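Local coordinates for protein mycobacterium tuberculosis paralogous family 11 (Mycobacterium smegmatis, PDB 4Y9I) that probably binds the deazaflavin coenzyme F420 and uses its reduced form to convert quinones to quinols, at residues M38-G43 against P109-E114; P8-T13 against L27-E32; F12-A17 against P59-Q64. All blocks are in the same frame, centred on the assembly; numbering follows the deposited sequence.

Contact 1 (M38-G43 against P109-E114); sequences MVASKG and PVFIVE
Met38 pairs with Phe111 and Val39 with Val110 as the end of strand 35-39 runs antiparallel to strand 110-113, two neighbours in the six-stranded antiparallel barrel of this split-barrel, FMN-binding-like fold. Met38 and Phe111 form the hydrogen-bonded pair: Met38 N donates a hydrogen bond to Phe111 O at 2.8 Å, and Phe111 N donates one to Met38 O at 3.0 Å. The ladder runs one bond past the strand, from Ala40 N to Pro109 O (2.9 Å), just where Ala40 makes an inverse gamma turn. Met38 O also receives the CA-H of Val110 and lies in the plane of the Phe111 ring, at its edge.

Val39 and Val110 share the face covered by helix 80-93, their methyls only just meeting. On the Met38-Phe111 face, Ala40 CB touches Pro109 CB at 3.9 Å and sits at the ring edge of Phe111, beside CE1; Trp51 of helix 51-57 covers Met38 and Ala40. Met38 CG stands anti to the carbonyl carbon (chi1 -61°), and its thioether crosses Val113 at a slant, with both CG and SD 3.8 Å from Val113 CG2.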
loop_
_atom_site.group_PDB
_atom_site.type_symbol
_atom_site.label_atom_id
_atom_site.label_comp_id
_atom_site.label_asym_id
_atom_site.label_seq_id
_atom_site.Cartn_x
_atom_site.Cartn_y
_atom_site.Cartn_z
ATOM N N MET A 38 1.757 1.393 1.165
ATOM C CA MET A 38 0.445 0.959 0.633
ATOM C C MET A 38 -0.569 1.911 1.270
ATOM O O MET A 38 -0.835 1.847 2.515
ATOM C CB MET A 38 0.120 -0.436 1.085
ATOM C CG MET A 38 1.134 -1.500 0.609
ATOM S SD MET A 38 0.786 -3.167 1.169
ATOM C CE MET A 38 -0.522 -3.557 0.045
ATOM N N VAL A 39 -1.165 2.769 0.496
ATOM C CA VAL A 39 -2.216 3.698 1.009
ATOM C C VAL A 39 -3.551 2.982 0.886
ATOM O O VAL A 39 -3.998 2.633 -0.194
ATOM C CB VAL A 39 -2.209 5.000 0.240
ATOM C CG1 VAL A 39 -3.354 5.903 0.699
ATOM C CG2 VAL A 39 -0.844 5.665 0.342
ATOM N N ALA A 40 -4.164 2.685 2.057
ATOM C CA ALA A 40 -5.411 1.914 2.125
ATOM C C ALA A 40 -6.671 2.781 1.922
ATOM O O ALA A 40 -7.526 2.844 2.778
ATOM C CB ALA A 40 -5.476 1.110 3.460
ATOM N N SER A 41 -6.696 3.495 0.790
ATOM C CA SER A 41 -7.881 4.186 0.360
ATOM C C SER A 41 -8.630 3.266 -0.509
ATOM O O SER A 41 -8.204 2.151 -0.750
ATOM C CB SER A 41 -7.535 5.441 -0.340
ATOM O OG SER A 41 -6.620 5.224 -1.376
ATOM N N LYS A 42 -9.774 3.721 -0.960
ATOM C CA LYS A 42 -10.626 2.968 -1.825
ATOM C C LYS A 42 -11.276 3.956 -2.801
ATOM O O LYS A 42 -12.525 4.029 -2.919
ATOM C CB LYS A 42 -11.739 2.223 -1.063
ATOM C CG LYS A 42 -12.248 1.081 -1.881
ATOM C CD LYS A 42 -13.480 0.400 -1.338
ATOM C CE LYS A 42 -14.228 -0.231 -2.508
ATOM N NZ LYS A 42 -13.512 -1.284 -3.207
ATOM N N GLY A 43 -10.459 4.745 -3.451
ATOM C CA GLY A 43 -10.900 5.583 -4.563
ATOM C C GLY A 43 -11.803 6.692 -4.184
ATOM O O GLY A 43 -12.515 7.231 -5.061
ATOM N N PRO A 109 -5.552 4.569 6.481
ATOM C CA PRO A 109 -4.369 3.797 6.925
ATOM C C PRO A 109 -3.288 3.823 5.863
ATOM O O PRO A 109 -3.607 3.757 4.657
ATOM C CB PRO A 109 -4.909 2.382 7.111
ATOM C CG PRO A 109 -6.406 2.572 7.310
ATOM C CD PRO A 109 -6.774 3.769 6.452
ATOM N N VAL A 110 -2.028 3.824 6.307
ATOM C CA VAL A 110 -0.856 3.707 5.419
ATOM C C VAL A 110 -0.016 2.667 6.035
ATOM O O VAL A 110 0.379 2.794 7.225
ATOM C CB VAL A 110 -0.080 5.026 5.283
ATOM C CG1 VAL A 110 1.036 4.916 4.309
ATOM C CG2 VAL A 110 -1.099 6.125 4.916
ATOM N N PHE A 111 0.367 1.681 5.212
ATOM C CA PHE A 111 1.322 0.665 5.611
ATOM C C PHE A 111 2.692 0.953 4.998
ATOM O O PHE A 111 2.803 1.241 3.794
ATOM C CB PHE A 111 0.872 -0.727 5.118
ATOM C CG PHE A 111 -0.417 -1.216 5.694
ATOM C CD1 PHE A 111 -1.624 -0.747 5.209
ATOM C CD2 PHE A 111 -0.440 -2.114 6.773
ATOM C CE1 PHE A 111 -2.820 -1.161 5.769
ATOM C CE2 PHE A 111 -1.660 -2.501 7.349
ATOM C CZ PHE A 111 -2.852 -2.059 6.833
ATOM N N ILE A 112 3.756 0.807 5.754
ATOM C CA ILE A 112 5.140 0.733 5.235
ATOM C C ILE A 112 5.438 -0.754 4.902
ATOM O O ILE A 112 4.998 -1.638 5.641
ATOM C CB ILE A 112 6.186 1.326 6.210
ATOM C CG1 ILE A 112 7.502 1.542 5.496
ATOM C CG2 ILE A 112 6.319 0.436 7.415
ATOM C CD1 ILE A 112 8.452 2.358 6.329
ATOM N N VAL A 113 6.115 -0.953 3.795
ATOM C CA VAL A 113 6.541 -2.283 3.426
ATOM C C VAL A 113 8.061 -2.301 3.396
ATOM O O VAL A 113 8.636 -1.616 2.666
ATOM C CB VAL A 113 5.904 -2.714 2.099
ATOM C CG1 VAL A 113 6.360 -4.099 1.743
ATOM C CG2 VAL A 113 4.396 -2.671 2.180
ATOM N N GLU A 114 8.621 -3.139 4.242
ATOM C CA GLU A 114 9.982 -3.094 4.621
ATOM C C GLU A 114 10.498 -4.540 4.831
ATOM O O GLU A 114 11.694 -4.621 4.813
ATOM C CB GLU A 114 10.191 -2.209 5.899
ATOM C CG GLU A 114 9.565 -2.724 7.191
ATOM C CD GLU A 114 9.426 -1.700 8.324
ATOM O OE1 GLU A 114 9.915 -0.634 8.247
ATOM O OE2 GLU A 114 8.835 -2.031 9.305
#

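Contact 2 (P8-T13 against L27-E32); sequences PIVLFT and LMRVEE
Val10 and Leu27 form the hydrogen-bonded pair of a beta hairpin made by strands 9-15 and 22-32. Val10 N donates to Leu27 O and Leu27 N to Val10 O, both at 2.9 Å. Ile9 is paired with Met28 in the adjoining non-hydrogen-bonded position, their side chains diverging, and the CA-H of Ile9 turns to Leu27 O. Beyond it Arg29 N donates to Pro8 O at 2.8 Å. The same Pro8 O accepts from a water that also donates to Arg29 O, so one molecule ties the two carbonyls together beside the direct bond.

The apolar contacts begin with Leu27, whose side chain crosses Phe12 at about a right angle, its CD1 reaching Phe12 CD2 at 3.7 Å. Val10 CG1 rests on the aliphatic stem of Arg29, nearest to Arg29 CG at 3.6 Å; that stem is extended from CG to NE. Met28 doubles back through bends at chi2 (-61°) and chi3 (-65°), and its CE methyl ends 3.9 Å from Pro8 CB.

Among charged groups, Arg29 NE makes a salt bridge with Asp65. Glu31 approaches the guanidinium from one face: its CB lies 3.6 Å above the centre of the plane, and its OE1 makes a long, charge-only pairing with Arg29 NH2, while OE2 is bonded to Gly34 N.

Tyr36 and Met38 of strand 35-39 pack against Phe12, Met38 also against Leu27, while strand 60-65 flanks Leu11 through backbone bonds to Gln64. Helix 80-93 packs on Val30 and Glu32 through Trp86 and Leu89.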
loop_
_atom_site.group_PDB
_atom_site.type_symbol
_atom_site.label_atom_id
_atom_site.label_comp_id
_atom_site.label_asym_id
_atom_site.label_seq_id
_atom_site.Cartn_x
_atom_site.Cartn_y
_atom_site.Cartn_z
ATOM N N PRO A 8 3.870 5.025 -12.812
ATOM C CA PRO A 8 3.760 5.392 -11.404
ATOM C C PRO A 8 3.197 4.335 -10.459
ATOM O O PRO A 8 2.730 4.696 -9.398
ATOM C CB PRO A 8 2.810 6.606 -11.477
ATOM C CG PRO A 8 1.867 6.267 -12.489
ATOM C CD PRO A 8 2.718 5.593 -13.559
ATOM N N ILE A 9 3.189 3.064 -10.887
ATOM C CA ILE A 9 2.460 2.044 -10.102
ATOM C C ILE A 9 3.430 0.992 -9.660
ATOM O O ILE A 9 4.369 0.653 -10.388
ATOM C CB ILE A 9 1.310 1.468 -10.982
ATOM C CG1 ILE A 9 0.317 2.614 -11.342
ATOM C CG2 ILE A 9 0.630 0.256 -10.337
ATOM C CD1 ILE A 9 -0.642 2.223 -12.458
ATOM N N VAL A 10 3.179 0.390 -8.509
ATOM C CA VAL A 10 3.859 -0.806 -8.105
ATOM C C VAL A 10 2.846 -1.911 -7.712
ATOM O O VAL A 10 1.645 -1.637 -7.559
ATOM C CB VAL A 10 4.793 -0.568 -6.939
ATOM C CG1 VAL A 10 5.909 0.384 -7.343
ATOM C CG2 VAL A 10 4.044 -0.135 -5.724
ATOM N N LEU A 11 3.342 -3.145 -7.655
ATOM C CA LEU A 11 2.485 -4.286 -7.301
ATOM C C LEU A 11 2.835 -4.897 -5.961
ATOM O O LEU A 11 4.009 -5.219 -5.701
ATOM C CB LEU A 11 2.667 -5.406 -8.343
ATOM C CG LEU A 11 1.743 -6.609 -8.138
ATOM C CD1 LEU A 11 0.340 -6.294 -8.581
ATOM C CD2 LEU A 11 2.277 -7.759 -8.931
ATOM N N PHE A 12 1.816 -5.029 -5.124
ATOM C CA PHE A 12 1.962 -5.706 -3.824
ATOM C C PHE A 12 1.266 -7.008 -3.888
ATOM O O PHE A 12 0.078 -7.062 -4.248
ATOM C CB PHE A 12 1.355 -4.856 -2.747
ATOM C CG PHE A 12 2.085 -3.519 -2.558
ATOM C CD1 PHE A 12 3.228 -3.488 -1.782
ATOM C CD2 PHE A 12 1.655 -2.378 -3.180
ATOM C CE1 PHE A 12 3.944 -2.300 -1.588
ATOM C CE2 PHE A 12 2.373 -1.190 -3.001
ATOM C CZ PHE A 12 3.555 -1.152 -2.236
ATOM N N THR A 13 1.964 -8.091 -3.556
ATOM C CA THR A 13 1.369 -9.425 -3.557
ATOM C C THR A 13 1.132 -9.866 -2.136
ATOM O O THR A 13 2.064 -9.841 -1.379
ATOM C CB THR A 13 2.218 -10.464 -4.287
ATOM O OG1 THR A 13 2.447 -9.997 -5.636
ATOM C CG2 THR A 13 1.500 -11.789 -4.348
ATOM N N LEU A 27 -0.906 -0.587 -6.651
ATOM C CA LEU A 27 -1.145 0.655 -5.968
ATOM C C LEU A 27 -0.187 1.765 -6.528
ATOM O O LEU A 27 0.915 1.428 -6.990
ATOM C CB LEU A 27 -0.957 0.558 -4.453
ATOM C CG LEU A 27 -1.816 -0.453 -3.697
ATOM C CD1 LEU A 27 -1.420 -0.492 -2.257
ATOM C CD2 LEU A 27 -3.283 -0.095 -3.737
ATOM N N MET A 28 -0.548 3.043 -6.274
ATOM C CA MET A 28 0.401 4.095 -6.609
ATOM C C MET A 28 1.771 3.853 -5.905
ATOM O O MET A 28 1.814 3.506 -4.689
ATOM C CB MET A 28 -0.122 5.474 -6.206
ATOM C CG MET A 28 -1.476 5.800 -6.884
ATOM S SD MET A 28 -1.315 5.831 -8.710
ATOM C CE MET A 28 -0.188 7.253 -8.998
ATOM N N ARG A 29 2.820 4.076 -6.658
ATOM C CA ARG A 29 4.197 4.012 -6.140
ATOM C C ARG A 29 4.473 5.203 -5.202
ATOM O O ARG A 29 4.415 6.387 -5.614
ATOM C CB ARG A 29 5.192 4.042 -7.271
ATOM C CG ARG A 29 6.645 3.883 -6.849
ATOM C CD ARG A 29 7.532 3.788 -8.072
ATOM N NE ARG A 29 8.929 3.567 -7.748
ATOM C CZ ARG A 29 9.761 4.511 -7.316
ATOM N NH1 ARG A 29 9.362 5.743 -7.162
ATOM N NH2 ARG A 29 11.023 4.218 -7.046
ATOM N N VAL A 30 4.772 4.846 -3.965
ATOM C CA VAL A 30 5.178 5.806 -2.917
ATOM C C VAL A 30 6.409 5.165 -2.284
ATOM O O VAL A 30 6.313 4.160 -1.579
ATOM C CB VAL A 30 4.080 6.002 -1.896
ATOM C CG1 VAL A 30 4.529 6.998 -0.861
ATOM C CG2 VAL A 30 2.786 6.447 -2.595
ATOM N N GLU A 31 7.596 5.689 -2.600
ATOM C CA GLU A 31 8.866 5.014 -2.315
ATOM C C GLU A 31 9.820 5.959 -1.674
ATOM O O GLU A 31 9.850 7.126 -2.016
ATOM C CB GLU A 31 9.462 4.350 -3.586
ATOM C CG GLU A 31 10.736 3.546 -3.339
ATOM C CD GLU A 31 12.032 4.334 -3.332
ATOM O OE1 GLU A 31 12.053 5.535 -3.686
ATOM O OE2 GLU A 31 13.010 3.682 -2.953
ATOM N N GLU A 32 10.649 5.442 -0.754
ATOM C CA GLU A 32 11.746 6.191 -0.165
ATOM C C GLU A 32 12.784 5.257 0.380
ATOM O O GLU A 32 12.510 4.410 1.218
ATOM C CB GLU A 32 11.247 7.122 0.924
ATOM C CG GLU A 32 12.332 7.981 1.588
ATOM C CD GLU A 32 11.723 8.905 2.636
ATOM O OE1 GLU A 32 11.350 8.437 3.739
ATOM O OE2 GLU A 32 11.608 10.099 2.289
HETATM O O HOH W 1 3.426 7.084 -8.042
#

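Contact 3 (F12-A17 against P59-Q64); sequences FTTTGA and PTVSVQ
Phe12 lies alongside Val63, both side chains pointing the same way, and crosses Val61 at a slant. Val61 CG1 stands anti to the backbone N (chi1 172°) and comes to the edge of the ring, near its plane, 3.9 Å from Phe12 CD1. Val63 has its CG2 anti to the carbonyl carbon, and this methyl meets Phe12 CE1 at 3.9 Å; Val63 CG1 is hardly farther from the same ring atom. The two valines thus line one side of the phenylalanine, Val61 CG1 at CB and CD1, the Val63 methyls at CD1 and CE1.

Strands 9-15 and 60-65 run antiparallel here, at 156° between short-segment axes, and their pairing closes the six-stranded barrel by joining its first strand in sheet order to its last. Phe12 and Val63 are a non-hydrogen-bonded pair. Thr13 and Ser62 are the hydrogen-bonded one: Thr13 N donates to Ser62 O at 2.9 Å, and Ser62 N donates to Thr13 O. The CA-H groups of Phe12 and Val61 add contacts to Ser62 O and Thr13 O respectively.

Thr13 and Ser62 turn their side chains to the other face, CB to CB at 4.2 Å, where water joins in. One water lies 2.7 Å from Thr13 OG1 and gives a weak bond to Ser62 O. Ser62 OG binds another water and is hydrogen-bonded to the backbone N of Asp72. Past Thr13 the strands are bridged by solvent: a water accepts from Thr15 N and donates to Thr60 O, while Thr15 OG1 is hydrogen-bonded to Lys22 NZ and to a further water that also lies by Thr60 O.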
loop_
_atom_site.group_PDB
_atom_site.type_symbol
_atom_site.label_atom_id
_atom_site.label_comp_id
_atom_site.label_asym_id
_atom_site.label_seq_id
_atom_site.Cartn_x
_atom_site.Cartn_y
_atom_site.Cartn_z
ATOM N N PHE A 12 1.816 -5.029 -5.124
ATOM C CA PHE A 12 1.962 -5.706 -3.824
ATOM C C PHE A 12 1.266 -7.008 -3.888
ATOM O O PHE A 12 0.078 -7.062 -4.248
ATOM C CB PHE A 12 1.355 -4.856 -2.747
ATOM C CG PHE A 12 2.085 -3.519 -2.558
ATOM C CD1 PHE A 12 3.228 -3.488 -1.782
ATOM C CD2 PHE A 12 1.655 -2.378 -3.180
ATOM C CE1 PHE A 12 3.944 -2.300 -1.588
ATOM C CE2 PHE A 12 2.373 -1.190 -3.001
ATOM C CZ PHE A 12 3.555 -1.152 -2.236
ATOM N N THR A 13 1.964 -8.091 -3.556
ATOM C CA THR A 13 1.369 -9.425 -3.557
ATOM C C THR A 13 1.132 -9.866 -2.136
ATOM O O THR A 13 2.064 -9.841 -1.379
ATOM C CB THR A 13 2.218 -10.464 -4.287
ATOM O OG1 THR A 13 2.447 -9.997 -5.636
ATOM C CG2 THR A 13 1.500 -11.789 -4.348
ATOM N N THR A 14 -0.105 -10.194 -1.852
ATOM C CA THR A 14 -0.572 -10.607 -0.556
ATOM C C THR A 14 -0.862 -12.094 -0.563
ATOM O O THR A 14 -1.048 -12.718 -1.633
ATOM C CB THR A 14 -1.805 -9.789 -0.090
ATOM O OG1 THR A 14 -2.958 -10.216 -0.855
ATOM C CG2 THR A 14 -1.590 -8.263 -0.169
ATOM N N THR A 15 -0.877 -12.723 0.608
ATOM C CA THR A 15 -1.140 -14.151 0.757
ATOM C C THR A 15 -2.197 -14.371 1.791
ATOM O O THR A 15 -2.087 -13.891 2.898
ATOM C CB THR A 15 0.147 -14.893 1.148
ATOM O OG1 THR A 15 1.120 -14.658 0.132
ATOM C CG2 THR A 15 -0.173 -16.365 1.308
ATOM N N GLY A 16 -3.218 -15.143 1.428
ATOM C CA GLY A 16 -4.320 -15.372 2.359
ATOM C C GLY A 16 -3.863 -16.124 3.604
ATOM O O GLY A 16 -3.153 -17.095 3.546
ATOM N N ALA A 17 -4.256 -15.564 4.746
ATOM C CA ALA A 17 -3.846 -16.109 6.029
ATOM C C ALA A 17 -4.462 -17.491 6.279
ATOM O O ALA A 17 -3.907 -18.279 7.041
ATOM C CB ALA A 17 -4.239 -15.166 7.160
ATOM N N PRO A 59 0.920 -10.022 7.443
ATOM C CA PRO A 59 1.737 -8.902 6.976
ATOM C C PRO A 59 2.829 -9.214 5.931
ATOM O O PRO A 59 3.517 -8.284 5.484
ATOM C CB PRO A 59 2.426 -8.425 8.268
ATOM C CG PRO A 59 1.495 -8.890 9.382
ATOM C CD PRO A 59 0.982 -10.210 8.888
ATOM N N THR A 60 3.038 -10.475 5.552
ATOM C CA THR A 60 4.114 -10.830 4.632
ATOM C C THR A 60 3.606 -10.469 3.208
ATOM O O THR A 60 2.656 -11.050 2.719
ATOM C CB THR A 60 4.420 -12.296 4.676
ATOM O OG1 THR A 60 4.723 -12.652 6.030
ATOM C CG2 THR A 60 5.567 -12.659 3.753
ATOM N N VAL A 61 4.272 -9.521 2.576
ATOM C CA VAL A 61 3.860 -8.862 1.309
ATOM C C VAL A 61 5.065 -8.672 0.442
ATOM O O VAL A 61 6.122 -8.204 0.903
ATOM C CB VAL A 61 3.234 -7.492 1.594
ATOM C CG1 VAL A 61 2.980 -6.717 0.332
ATOM C CG2 VAL A 61 1.947 -7.681 2.422
ATOM N N SER A 62 4.963 -9.088 -0.821
ATOM C CA SER A 62 6.018 -8.882 -1.802
ATOM C C SER A 62 5.734 -7.600 -2.632
ATOM O O SER A 62 4.591 -7.196 -2.802
ATOM C CB SER A 62 6.155 -10.050 -2.765
ATOM O OG SER A 62 6.495 -11.224 -2.072
ATOM N N VAL A 63 6.822 -6.990 -3.070
ATOM C CA VAL A 63 6.731 -5.801 -3.915
ATOM C C VAL A 63 7.395 -6.040 -5.270
ATOM O O VAL A 63 8.473 -6.621 -5.352
ATOM C CB VAL A 63 7.439 -4.600 -3.250
ATOM C CG1 VAL A 63 7.064 -3.297 -3.958
ATOM C CG2 VAL A 63 7.118 -4.476 -1.781
ATOM N N GLN A 64 6.754 -5.521 -6.313
ATOM C CA GLN A 64 7.353 -5.485 -7.662
ATOM C C GLN A 64 7.266 -4.032 -8.135
ATOM O O GLN A 64 6.195 -3.438 -8.220
ATOM C CB GLN A 64 6.720 -6.481 -8.644
ATOM C CG GLN A 64 7.369 -6.496 -10.040
ATOM C CD GLN A 64 6.699 -7.467 -11.007
ATOM O OE1 GLN A 64 6.096 -8.453 -10.613
ATOM N NE2 GLN A 64 6.793 -7.147 -12.302
HETATM O O HOH W 2 4.415 -8.174 -5.833
HETATM O O HOH W 3 2.555 -12.263 0.286
HETATM O O HOH W 4 4.316 -12.422 -1.528
HETATM O O HOH W 5 -0.087 -10.891 2.723
#

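All three contacts belong to one antiparallel barrel. Contact 1 is buried near the middle of the chain and joins strands distant in sequence; contacts 2 and 3 lie farther out and are only partly buried, contact 2 as a local hairpin and contact 3 as the seam between first and last strands in sheet order. Contacts 2 and 3 share strand 9-15, whose two edges they use. The interior is common: Met38 CE packs 3.6 Å from Phe12 CB, and Val113 CG1 lies 3.6 Å from Val63 CG2. Contact 1 is held by backbone bonds and apolar packing, contact 2 adds a charged arginine at its outer part, and contact 3 has a water-bridged hydroxyl face.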